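Local coordinates for protein 2-oxoglutarate dehydrogenase E3 component (Thermus thermophilus, PDB 2YQU) that probably oxidises the dihydrolipoyl groups of 2-oxo acid dehydrogenase complexes with NAD(+), passing the electrons through a bound FAD, at residues Y351-L356 with I386-A390. Sequence-based numbering, arbitrary orientation.
Sequences YTEEEL and IKVLA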
# COMPACT_ATOMS: atom_id res chain seq x y z
N TYR A 351 -7.05 16.14 10.21
CA TYR A 351 -7.42 16.43 11.59
C TYR A 351 -7.85 15.17 12.34
O TYR A 351 -8.51 14.30 11.77
CB TYR A 351 -8.56 17.46 11.64
CG TYR A 351 -8.13 18.87 11.27
CD1 TYR A 351 -8.79 19.58 10.27
CD2 TYR A 351 -7.07 19.49 11.92
CE1 TYR A 351 -8.40 20.87 9.93
CE2 TYR A 351 -6.67 20.77 11.60
CZ TYR A 351 -7.35 21.46 10.61
OH TYR A 351 -6.94 22.74 10.29
N THR A 352 -7.50 15.11 13.62
CA THR A 352 -8.04 14.10 14.52
C THR A 352 -9.42 14.52 14.98
O THR A 352 -9.80 15.68 14.83
CB THR A 352 -7.16 13.91 15.77
OG1 THR A 352 -7.11 15.13 16.51
CG2 THR A 352 -5.69 13.61 15.40
N GLU A 353 -10.17 13.57 15.53
CA GLU A 353 -11.43 13.87 16.19
C GLU A 353 -11.24 14.93 17.28
O GLU A 353 -12.07 15.81 17.43
CB GLU A 353 -12.03 12.60 16.80
CG GLU A 353 -12.56 11.63 15.77
CD GLU A 353 -13.65 10.74 16.31
OE1 GLU A 353 -14.61 11.30 16.90
OE2 GLU A 353 -13.57 9.51 16.12
N GLU A 354 -10.12 14.87 17.99
CA GLU A 354 -9.80 15.81 19.07
C GLU A 354 -9.69 17.23 18.54
O GLU A 354 -10.23 18.17 19.13
CB GLU A 354 -8.51 15.42 19.79
CG GLU A 354 -8.64 14.20 20.70
CD GLU A 354 -8.88 12.93 19.92
OE1 GLU A 354 -8.00 12.56 19.11
OE2 GLU A 354 -9.96 12.32 20.08
N GLU A 355 -9.00 17.38 17.40
CA GLU A 355 -8.82 18.68 16.78
C GLU A 355 -10.14 19.22 16.22
O GLU A 355 -10.42 20.40 16.36
CB GLU A 355 -7.75 18.63 15.68
CG GLU A 355 -6.35 18.42 16.24
CD GLU A 355 -5.31 18.10 15.19
OE1 GLU A 355 -4.21 18.70 15.25
OE2 GLU A 355 -5.56 17.26 14.31
N LEU A 356 -10.96 18.36 15.62
CA LEU A 356 -12.25 18.78 15.09
C LEU A 356 -13.18 19.26 16.21
O LEU A 356 -13.81 20.30 16.08
CB LEU A 356 -12.93 17.63 14.31
CG LEU A 356 -12.21 17.12 13.06
CD1 LEU A 356 -13.05 16.08 12.34
CD2 LEU A 356 -11.84 18.26 12.12
N ILE A 386 -9.67 1.33 9.78
CA ILE A 386 -9.47 2.67 9.25
C ILE A 386 -10.74 3.48 9.48
O ILE A 386 -11.84 2.97 9.34
CB ILE A 386 -9.09 2.64 7.74
CG1 ILE A 386 -7.72 1.97 7.55
CG2 ILE A 386 -9.05 4.07 7.16
CD1 ILE A 386 -7.35 1.71 6.10
N LYS A 387 -10.55 4.75 9.83
CA LYS A 387 -11.60 5.67 10.17
C LYS A 387 -11.47 6.90 9.29
O LYS A 387 -10.38 7.48 9.18
CB LYS A 387 -11.46 6.01 11.66
CG LYS A 387 -12.21 7.22 12.13
CD LYS A 387 -12.33 7.23 13.65
CE LYS A 387 -11.14 7.89 14.34
NZ LYS A 387 -11.32 8.01 15.83
N VAL A 388 -12.56 7.28 8.63
CA VAL A 388 -12.63 8.51 7.85
C VAL A 388 -13.53 9.52 8.58
O VAL A 388 -14.64 9.19 8.99
CB VAL A 388 -13.17 8.24 6.43
CG1 VAL A 388 -13.45 9.56 5.67
CG2 VAL A 388 -12.21 7.35 5.65
N LEU A 389 -13.03 10.73 8.74
CA LEU A 389 -13.79 11.83 9.32
C LEU A 389 -14.19 12.76 8.19
O LEU A 389 -13.34 13.23 7.47
CB LEU A 389 -12.94 12.56 10.35
CG LEU A 389 -12.29 11.66 11.40
CD1 LEU A 389 -11.49 12.46 12.40
CD2 LEU A 389 -13.34 10.82 12.10
N ALA A 390 -15.49 13.02 8.03
CA ALA A 390 -15.96 13.90 6.96
C ALA A 390 -16.87 15.00 7.50
O ALA A 390 -17.62 14.79 8.45
CB ALA A 390 -16.69 13.09 5.91
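E353, in the first turn of helix 353-359, reaches across to strand 385-391 and forms a salt bridge with K387, OE2 lying 2.7 Å from NZ. The ammonium group meets the anti side of that oxygen, 21° out of the carboxylate plane, and the two side chains cross at about a right angle. K387 gets there because its chain, otherwise extended, bends at chi3 (87°). Its NZ is also salt-bridged to D207 and E209, so a lysine suits a buried spot where three carboxylates meet its NZ, while E353 OE1 is hydrogen-bonded to the hydroxyl of Y363. With an alanine at E353, K387 would probably lose one of its three acidic partners, and the Y363 hydroxyl this acceptor.

The apolar part centres on L389, a branched residue that presents two methyls to the helix start. Its CD1 packs 3.6 Å from E353 N and 3.9 Å from CD1 of L356. CG of E353 lies against both methyls, 3.6 Å from L389 CD1 and 3.8 Å from L389 CD2, one methylene of the acid serving as apolar cover.

T352 is the N-cap: its hydroxyl OG1 accepts from E355 N (3.1 Å), a first-turn N-H with no earlier helix carbonyl to bond, and E355 OE2 in turn accepts from T352 N (3.0 Å). This capping box begins a helix packed on the antiparallel sheet of the dimerisation domain of pyridine nucleotide-disulfide oxidoreductases.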